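Local coordinates for putative PAS/PAC sensor protein (Nakamurella multipartita DSM 44233, PDB 6HMJ) that acts as a blue-light receptor that carries flavin mononucleotide and mediates RNA binding and translational regulation, at residues Gln65-Thr70 and Arg104-Val109; Lys162-Gln167 and Thr198-Met203; Ala267-Arg270 and Tyr274-Ala277. All coordinates share one frame; numbering follows the deposited sequence.

Contact 1: Gln65-Thr70 and Arg104-Val109; sequences QRCLAT and RAVTGV
In the helical turn that carries C67 and L68 onto V106, the carbonyl oxygen of R66 takes two bonds from a single residue, T70: the backbone N sits 2.7 Å from R66 O, and the hydroxyl OG1 also donates to it. The hydroxyl comes in above the carbonyl plane, about 50° out of it, rather than on a lone pair. T70 OG1 bonds to the backbone N of R72 as well, so this one hydroxyl ties the last turn of the helix to the chain leaving it.

Across the contact everything is apolar, and V106 makes the strand's contacts. Its CG2 branch meets both helix residues: L68 CD2 lies 3.4 Å from V106 CG2, and C67 SG lies 3.8 Å from the same methyl. The thiol also sits 4.0 Å from V106 CG1, so it faces the fork of the valine, while L68 crosses the valine side chain at about a right angle. This is helix-on-sheet packing in a PAS-type fold, where helix 54-70 covers one face of an antiparallel five-stranded sheet and strand 105-112 runs between strands 11-18 and 85-97. C67 has SG anti to its own backbone N (chi1 -174°), a torsion that sends the sulfur to the sheet, where the side chain also touches A96 and V74. V106 rests on L94 of the next strand. T107, whose CB points off the other face of the sheet, packs against T95 of the second subunit.

Contact 2: Lys162-Gln167 and Thr198-Met203; sequences KWHSSQ and TVFTDM
H164 lays its imidazole over one face of the F200 phenyl ring. The overlap is face to face but not level: the centroids are 4.3 Å apart and the planes are tilted by 27°. H164 CD2 does most of the touching, standing 3.7 Å above the F200 ring and over its centre, with F200 CE2 its nearest atom at 3.8 Å. H164 NE2 follows it on the CD2 side of the phenyl, 4.0 Å from F200 CD2. Over the imidazole face it is F200 CG that lies, displaced toward the rim. Both side chains leave their helices alike, with CG anti to the carbonyl carbon (chi1 -67° for H164 and -74° for F200), yet they meet crosswise, at about a right angle.

The imidazole is held at a second point, since H164 NE2 is hydrogen-bonded to OE1 of Q359. Stack and bond together fix how the ring is turned, and NE2 has a polar partner although the residue is buried. With an alanine at F200, the imidazole would probably lose the flat surface under CD2, and a gap would open between the two helices, leaving the ring's rotation to depend more on the Q359 bond.

One residue along from F200, T201 OG1 donates to T198 O over 3.0 Å, arriving from the same face of that carbonyl as the helical D202 N.

The pair bridges helix 154-167, in the ANTAR region, to helix 192-202. C205, in the loop after 192-202, touches both side chains; M179 of helix 172-185 packs on F200, and helix 351-372 brings Q359 and Q362 alongside H164.

Contact 3: Ala267-Arg270 and Tyr274-Ala277; sequences AFER and YAAA
E269 and Y274 come together closely where the chain doubles back after the helix. The carbonyl oxygen of Y274 lies against the root of the glutamate: E269 CA is 3.1 Å from Y274 O, a CA-H...O contact with 136° at the hydrogen, and E269 CB and CG each stand 3.2 Å from the same oxygen. Three consecutive carbons of E269 thus gather in front of the Y274 carbonyl oxygen.

Farther out the grip slackens. The glutamate starts with CG beside its own backbone N (chi1 -58°) and then runs extended, which carries the carboxylate along the returning chain past A275 to A276. There E269 OE2 accepts a weak hydrogen bond from A276 N at 3.3 Å, with an N-H...O angle of 151°. Within the two segments OE1 comes no nearer than 4.0 Å, to A275 CA. E269 is partly exposed, as are Y274, A275 and A276, so the weakly held carboxylate lies in a surface contact.

F268 is buried, on A248 and Q347, the latter an FMN-binding residue; the Y274 ring leads off from the helix to meet F286 edge to face and to touch V279 and Q319. T272 OG1 bonds both F268 O and Y274 N, joining the helix to the start of the turn.

The chain turns back on its helix here, in the flavin-binding PAS domain of the LOV type: it runs on toward N283, C284 and R285, which bind FMN and begin the NCRFLQ sequence typical of LOV domains, whose cysteine is in relatives the one that forms the adduct with the flavin.

In the fold
The three contacts follow one another along an elongated chain, and none touches another. Contact 1 lies in the N-terminal PAS-type fold, its centre about 100 Å from that of contact 3 in the flavin-binding PAS domain, on the opposite side of the chain's centre. Contact 2 joins helices between them, about 68 Å from contact 1 and about 36 Å from contact 3, centre to centre; even its nearest atoms are about 19 Å from contact 3. Contact 3 is the one near the chromophore, with the Y274 side chain about 9 Å from FMN. Helix 351-372, which comes after the last strand of the flavin domain's sheet, packs on H164 of contact 2, so the chain beyond that sheet comes back to the helices there.

Contact 1: Gln65-Thr70 and Arg104-Val109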
loop_
_atom_site.group_PDB
_atom_site.type_symbol
_atom_site.label_atom_id
_atom_site.label_comp_id
_atom_site.label_asym_id
_atom_site.label_seq_id
_atom_site.Cartn_x
_atom_site.Cartn_y
_atom_site.Cartn_z
ATOM N N GLN A 65 26.129 51.797 -29.111
ATOM C CA GLN A 65 26.609 52.432 -30.333
ATOM C C GLN A 65 26.086 51.710 -31.570
ATOM O O GLN A 65 25.779 52.346 -32.584
ATOM C CB GLN A 65 28.138 52.472 -30.343
ATOM C CG GLN A 65 28.741 53.546 -29.451
ATOM C CD GLN A 65 28.283 54.939 -29.831
ATOM O OE1 GLN A 65 27.993 55.212 -30.996
ATOM N NE2 GLN A 65 28.202 55.826 -28.846
ATOM N N ARG A 66 25.974 50.381 -31.505
ATOM C CA ARG A 66 25.492 49.621 -32.652
ATOM C C ARG A 66 24.039 49.958 -32.963
ATOM O O ARG A 66 23.681 50.199 -34.123
ATOM C CB ARG A 66 25.652 48.123 -32.392
ATOM C CG ARG A 66 25.002 47.238 -33.446
ATOM C CD ARG A 66 25.469 45.792 -33.338
ATOM N NE ARG A 66 25.526 45.329 -31.951
ATOM C CZ ARG A 66 26.623 45.330 -31.194
ATOM N NH1 ARG A 66 26.561 44.887 -29.945
ATOM N NH2 ARG A 66 27.781 45.769 -31.677
ATOM N N CYS A 67 23.183 49.978 -31.937
ATOM C CA CYS A 67 21.775 50.292 -32.156
ATOM C C CYS A 67 21.601 51.694 -32.722
ATOM O O CYS A 67 20.673 51.940 -33.501
ATOM C CB CYS A 67 20.991 50.148 -30.850
ATOM S SG CYS A 67 19.192 50.331 -31.022
ATOM N N LEU A 68 22.478 52.627 -32.345
ATOM C CA LEU A 68 22.408 53.975 -32.894
ATOM C C LEU A 68 22.656 53.952 -34.398
ATOM O O LEU A 68 21.805 54.364 -35.194
ATOM C CB LEU A 68 23.431 54.870 -32.193
ATOM C CG LEU A 68 23.080 55.372 -30.789
ATOM C CD1 LEU A 68 24.290 56.054 -30.161
ATOM C CD2 LEU A 68 21.882 56.304 -30.791
ATOM N N ALA A 69 23.809 53.422 -34.812
ATOM C CA ALA A 69 24.176 53.445 -36.223
ATOM C C ALA A 69 23.283 52.517 -37.038
ATOM O O ALA A 69 22.791 52.893 -38.108
ATOM C CB ALA A 69 25.645 53.060 -36.389
ATOM N N THR A 70 23.064 51.297 -36.546
ATOM C CA THR A 70 22.311 50.316 -37.314
ATOM C C THR A 70 20.806 50.542 -37.214
ATOM O O THR A 70 20.080 50.322 -38.190
ATOM C CB THR A 70 22.650 48.901 -36.830
ATOM O OG1 THR A 70 22.160 48.722 -35.494
ATOM C CG2 THR A 70 24.155 48.668 -36.848
ATOM N N ARG A 104 16.727 58.558 -34.317
ATOM C CA ARG A 104 16.434 59.790 -33.596
ATOM C C ARG A 104 16.845 59.637 -32.136
ATOM O O ARG A 104 17.402 60.567 -31.543
ATOM C CB ARG A 104 14.955 60.126 -33.781
ATOM C CG ARG A 104 14.518 61.524 -33.388
ATOM C CD ARG A 104 13.116 61.718 -33.950
ATOM N NE ARG A 104 12.501 63.009 -33.666
ATOM C CZ ARG A 104 11.306 63.365 -34.130
ATOM N NH1 ARG A 104 10.617 62.526 -34.895
ATOM N NH2 ARG A 104 10.801 64.558 -33.846
ATOM N N ALA A 105 16.580 58.470 -31.555
ATOM C CA ALA A 105 16.954 58.159 -30.182
ATOM C C ALA A 105 16.906 56.644 -30.029
ATOM O O ALA A 105 16.366 55.932 -30.879
ATOM C CB ALA A 105 16.041 58.854 -29.168
ATOM N N VAL A 106 17.479 56.157 -28.931
ATOM C CA VAL A 106 17.464 54.738 -28.596
ATOM C C VAL A 106 16.734 54.568 -27.274
ATOM O O VAL A 106 17.075 55.221 -26.280
ATOM C CB VAL A 106 18.881 54.142 -28.514
ATOM C CG1 VAL A 106 18.848 52.777 -27.833
ATOM C CG2 VAL A 106 19.475 54.003 -29.902
ATOM N N THR A 107 15.738 53.686 -27.264
ATOM C CA THR A 107 15.039 53.323 -26.041
ATOM C C THR A 107 15.700 52.085 -25.453
ATOM O O THR A 107 15.866 51.073 -26.142
ATOM C CB THR A 107 13.558 53.054 -26.308
ATOM O OG1 THR A 107 12.980 54.161 -27.010
ATOM C CG2 THR A 107 12.810 52.850 -25.001
ATOM N N GLY A 108 16.077 52.173 -24.184
ATOM C CA GLY A 108 16.690 51.068 -23.474
ATOM C C GLY A 108 15.767 50.565 -22.382
ATOM O O GLY A 108 15.015 51.337 -21.783
ATOM N N VAL A 109 15.818 49.260 -22.138
ATOM C CA VAL A 109 15.062 48.628 -21.065
ATOM C C VAL A 109 16.038 47.731 -20.319
ATOM O O VAL A 109 16.511 46.729 -20.870
ATOM C CB VAL A 109 13.866 47.819 -21.588
ATOM C CG1 VAL A 109 13.143 47.135 -20.435
ATOM C CG2 VAL A 109 12.915 48.714 -22.367
#

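Contact 2: Lys162-Gln167 and Thr198-Met203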
loop_
_atom_site.group_PDB
_atom_site.type_symbol
_atom_site.label_atom_id
_atom_site.label_comp_id
_atom_site.label_asym_id
_atom_site.label_seq_id
_atom_site.Cartn_x
_atom_site.Cartn_y
_atom_site.Cartn_z
ATOM N N LYS A 162 13.310 -4.361 0.697
ATOM C CA LYS A 162 14.677 -4.232 0.199
ATOM C C LYS A 162 15.202 -5.571 -0.302
ATOM O O LYS A 162 15.856 -5.638 -1.349
ATOM C CB LYS A 162 15.591 -3.678 1.293
ATOM C CG LYS A 162 15.274 -2.249 1.707
ATOM C CD LYS A 162 16.417 -1.621 2.499
ATOM C CE LYS A 162 16.497 -2.166 3.917
ATOM N NZ LYS A 162 17.552 -1.479 4.712
ATOM N N TRP A 163 14.927 -6.647 0.439
ATOM C CA TRP A 163 15.367 -7.977 0.027
ATOM C C TRP A 163 14.786 -8.348 -1.330
ATOM O O TRP A 163 15.514 -8.768 -2.238
ATOM C CB TRP A 163 14.963 -9.003 1.086
ATOM C CG TRP A 163 15.174 -10.424 0.664
ATOM C CD1 TRP A 163 14.210 -11.369 0.448
ATOM C CD2 TRP A 163 16.428 -11.064 0.406
ATOM N NE1 TRP A 163 14.788 -12.556 0.071
ATOM C CE2 TRP A 163 16.149 -12.396 0.038
ATOM C CE3 TRP A 163 17.761 -10.641 0.450
ATOM C CZ2 TRP A 163 17.151 -13.307 -0.283
ATOM C CZ3 TRP A 163 18.756 -11.547 0.130
ATOM C CH2 TRP A 163 18.446 -12.864 -0.231
ATOM N N HIS A 164 13.470 -8.191 -1.491
ATOM C CA HIS A 164 12.826 -8.575 -2.742
ATOM C C HIS A 164 13.194 -7.635 -3.881
ATOM O O HIS A 164 13.183 -8.045 -5.047
ATOM C CB HIS A 164 11.312 -8.623 -2.550
ATOM C CG HIS A 164 10.860 -9.707 -1.621
ATOM N ND1 HIS A 164 11.365 -10.988 -1.678
ATOM C CD2 HIS A 164 9.964 -9.700 -0.607
ATOM C CE1 HIS A 164 10.792 -11.726 -0.744
ATOM N NE2 HIS A 164 9.938 -10.969 -0.080
ATOM N N SER A 165 13.516 -6.378 -3.570
ATOM C CA SER A 165 14.070 -5.490 -4.586
ATOM C C SER A 165 15.415 -6.008 -5.076
ATOM O O SER A 165 15.691 -6.016 -6.280
ATOM C CB SER A 165 14.211 -4.077 -4.025
ATOM O OG SER A 165 12.953 -3.573 -3.616
ATOM N N SER A 166 16.262 -6.454 -4.147
ATOM C CA SER A 166 17.549 -7.029 -4.515
ATOM C C SER A 166 17.369 -8.294 -5.346
ATOM O O SER A 166 17.979 -8.443 -6.411
ATOM C CB SER A 166 18.356 -7.322 -3.249
ATOM O OG SER A 166 19.676 -7.722 -3.561
ATOM N N GLN A 167 16.533 -9.222 -4.873
ATOM C CA GLN A 167 16.406 -10.515 -5.539
ATOM C C GLN A 167 15.856 -10.376 -6.953
ATOM O O GLN A 167 16.220 -11.160 -7.837
ATOM C CB GLN A 167 15.518 -11.450 -4.714
ATOM C CG GLN A 167 16.105 -11.839 -3.363
ATOM C CD GLN A 167 17.510 -12.408 -3.477
ATOM O OE1 GLN A 167 18.493 -11.666 -3.463
ATOM N NE2 GLN A 167 17.608 -13.727 -3.595
ATOM N N THR A 198 2.964 -14.901 -4.701
ATOM C CA THR A 198 3.009 -15.085 -6.147
ATOM C C THR A 198 3.216 -13.766 -6.885
ATOM O O THR A 198 3.690 -13.776 -8.024
ATOM C CB THR A 198 1.731 -15.765 -6.655
ATOM O OG1 THR A 198 0.629 -14.852 -6.581
ATOM C CG2 THR A 198 1.416 -17.017 -5.847
ATOM N N VAL A 199 2.875 -12.636 -6.263
ATOM C CA VAL A 199 3.167 -11.342 -6.871
ATOM C C VAL A 199 4.668 -11.085 -6.868
ATOM O O VAL A 199 5.239 -10.633 -7.865
ATOM C CB VAL A 199 2.403 -10.221 -6.144
ATOM C CG1 VAL A 199 2.916 -8.856 -6.582
ATOM C CG2 VAL A 199 0.912 -10.338 -6.415
ATOM N N PHE A 200 5.327 -11.358 -5.740
ATOM C CA PHE A 200 6.774 -11.190 -5.678
ATOM C C PHE A 200 7.478 -12.082 -6.695
ATOM O O PHE A 200 8.422 -11.644 -7.364
ATOM C CB PHE A 200 7.276 -11.486 -4.264
ATOM C CG PHE A 200 6.960 -10.404 -3.263
ATOM C CD1 PHE A 200 7.142 -9.064 -3.582
ATOM C CD2 PHE A 200 6.475 -10.725 -2.005
ATOM C CE1 PHE A 200 6.854 -8.074 -2.667
ATOM C CE2 PHE A 200 6.182 -9.736 -1.085
ATOM C CZ PHE A 200 6.372 -8.410 -1.416
ATOM N N THR A 201 7.036 -13.334 -6.830
ATOM C CA THR A 201 7.690 -14.240 -7.772
ATOM C C THR A 201 7.374 -13.860 -9.214
ATOM O O THR A 201 8.229 -13.997 -10.095
ATOM C CB THR A 201 7.280 -15.683 -7.493
ATOM O OG1 THR A 201 5.867 -15.820 -7.674
ATOM C CG2 THR A 201 7.653 -16.072 -6.070
ATOM N N ASP A 202 6.151 -13.392 -9.478
ATOM C CA ASP A 202 5.824 -12.910 -10.815
ATOM C C ASP A 202 6.706 -11.739 -11.229
ATOM O O ASP A 202 6.873 -11.496 -12.429
ATOM C CB ASP A 202 4.355 -12.487 -10.891
ATOM C CG ASP A 202 3.405 -13.665 -10.937
ATOM O OD1 ASP A 202 3.868 -14.816 -11.094
ATOM O OD2 ASP A 202 2.184 -13.431 -10.822
ATOM N N MET A 203 7.265 -11.008 -10.266
ATOM C CA MET A 203 8.139 -9.878 -10.542
ATOM C C MET A 203 9.610 -10.267 -10.617
ATOM O O MET A 203 10.460 -9.384 -10.776
ATOM C CB MET A 203 7.954 -8.797 -9.473
ATOM C CG MET A 203 6.655 -8.024 -9.599
ATOM S SD MET A 203 6.618 -6.572 -8.536
ATOM C CE MET A 203 6.775 -7.328 -6.922
#

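Contact 3: Ala267-Arg270 and Tyr274-Ala277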
loop_
_atom_site.group_PDB
_atom_site.type_symbol
_atom_site.label_atom_id
_atom_site.label_comp_id
_atom_site.label_asym_id
_atom_site.label_seq_id
_atom_site.Cartn_x
_atom_site.Cartn_y
_atom_site.Cartn_z
ATOM N N ALA A 267 -14.323 -33.487 6.059
ATOM C CA ALA A 267 -13.350 -32.402 6.123
ATOM C C ALA A 267 -12.120 -32.734 5.293
ATOM O O ALA A 267 -11.521 -31.851 4.665
ATOM C CB ALA A 267 -12.958 -32.126 7.573
ATOM N N PHE A 268 -11.728 -34.008 5.275
ATOM C CA PHE A 268 -10.657 -34.442 4.387
ATOM C C PHE A 268 -11.078 -34.303 2.930
ATOM O O PHE A 268 -10.274 -33.904 2.079
ATOM C CB PHE A 268 -10.270 -35.885 4.707
ATOM C CG PHE A 268 -9.179 -36.431 3.836
ATOM C CD1 PHE A 268 -9.484 -37.111 2.669
ATOM C CD2 PHE A 268 -7.849 -36.274 4.187
ATOM C CE1 PHE A 268 -8.485 -37.620 1.865
ATOM C CE2 PHE A 268 -6.845 -36.780 3.389
ATOM C CZ PHE A 268 -7.166 -37.456 2.224
ATOM N N GLU A 269 -12.341 -34.614 2.625
ATOM C CA GLU A 269 -12.816 -34.490 1.251
ATOM C C GLU A 269 -12.775 -33.041 0.784
ATOM O O GLU A 269 -12.347 -32.758 -0.341
ATOM C CB GLU A 269 -14.232 -35.056 1.137
ATOM C CG GLU A 269 -14.349 -36.521 1.566
ATOM C CD GLU A 269 -15.732 -37.106 1.326
ATOM O OE1 GLU A 269 -16.521 -36.499 0.571
ATOM O OE2 GLU A 269 -16.025 -38.184 1.885
ATOM N N ARG A 270 -13.205 -32.105 1.636
ATOM C CA ARG A 270 -13.120 -30.693 1.278
ATOM C C ARG A 270 -11.671 -30.253 1.118
ATOM O O ARG A 270 -11.337 -29.513 0.186
ATOM C CB ARG A 270 -13.832 -29.827 2.320
ATOM C CG ARG A 270 -15.350 -29.904 2.264
ATOM C CD ARG A 270 -16.005 -28.994 3.298
ATOM N NE ARG A 270 -16.751 -29.741 4.308
ATOM C CZ ARG A 270 -16.354 -29.938 5.566
ATOM N NH1 ARG A 270 -15.201 -29.445 6.003
ATOM N NH2 ARG A 270 -17.120 -30.635 6.394
ATOM N N TYR A 274 -10.837 -34.973 -2.786
ATOM C CA TYR A 274 -11.070 -36.393 -3.008
ATOM C C TYR A 274 -12.269 -36.871 -2.201
ATOM O O TYR A 274 -12.405 -36.546 -1.019
ATOM C CB TYR A 274 -9.845 -37.223 -2.610
ATOM C CG TYR A 274 -8.676 -37.119 -3.561
ATOM C CD1 TYR A 274 -8.627 -37.893 -4.714
ATOM C CD2 TYR A 274 -7.620 -36.256 -3.305
ATOM C CE1 TYR A 274 -7.559 -37.805 -5.586
ATOM C CE2 TYR A 274 -6.548 -36.161 -4.173
ATOM C CZ TYR A 274 -6.523 -36.938 -5.311
ATOM O OH TYR A 274 -5.458 -36.847 -6.178
ATOM N N ALA A 275 -13.130 -37.653 -2.841
ATOM C CA ALA A 275 -14.189 -38.344 -2.123
ATOM C C ALA A 275 -13.611 -39.557 -1.404
ATOM O O ALA A 275 -12.673 -40.200 -1.882
ATOM C CB ALA A 275 -15.301 -38.776 -3.076
ATOM N N ALA A 276 -14.168 -39.856 -0.232
ATOM C CA ALA A 276 -13.682 -40.996 0.536
ATOM C C ALA A 276 -13.775 -42.284 -0.273
ATOM O O ALA A 276 -12.859 -43.114 -0.242
ATOM C CB ALA A 276 -14.469 -41.127 1.840
ATOM N N ALA A 277 -14.868 -42.461 -1.021
ATOM C CA ALA A 277 -15.049 -43.684 -1.795
ATOM C C ALA A 277 -13.887 -43.940 -2.748
ATOM O O ALA A 277 -13.527 -45.098 -2.988
ATOM C CB ALA A 277 -16.363 -43.615 -2.575
#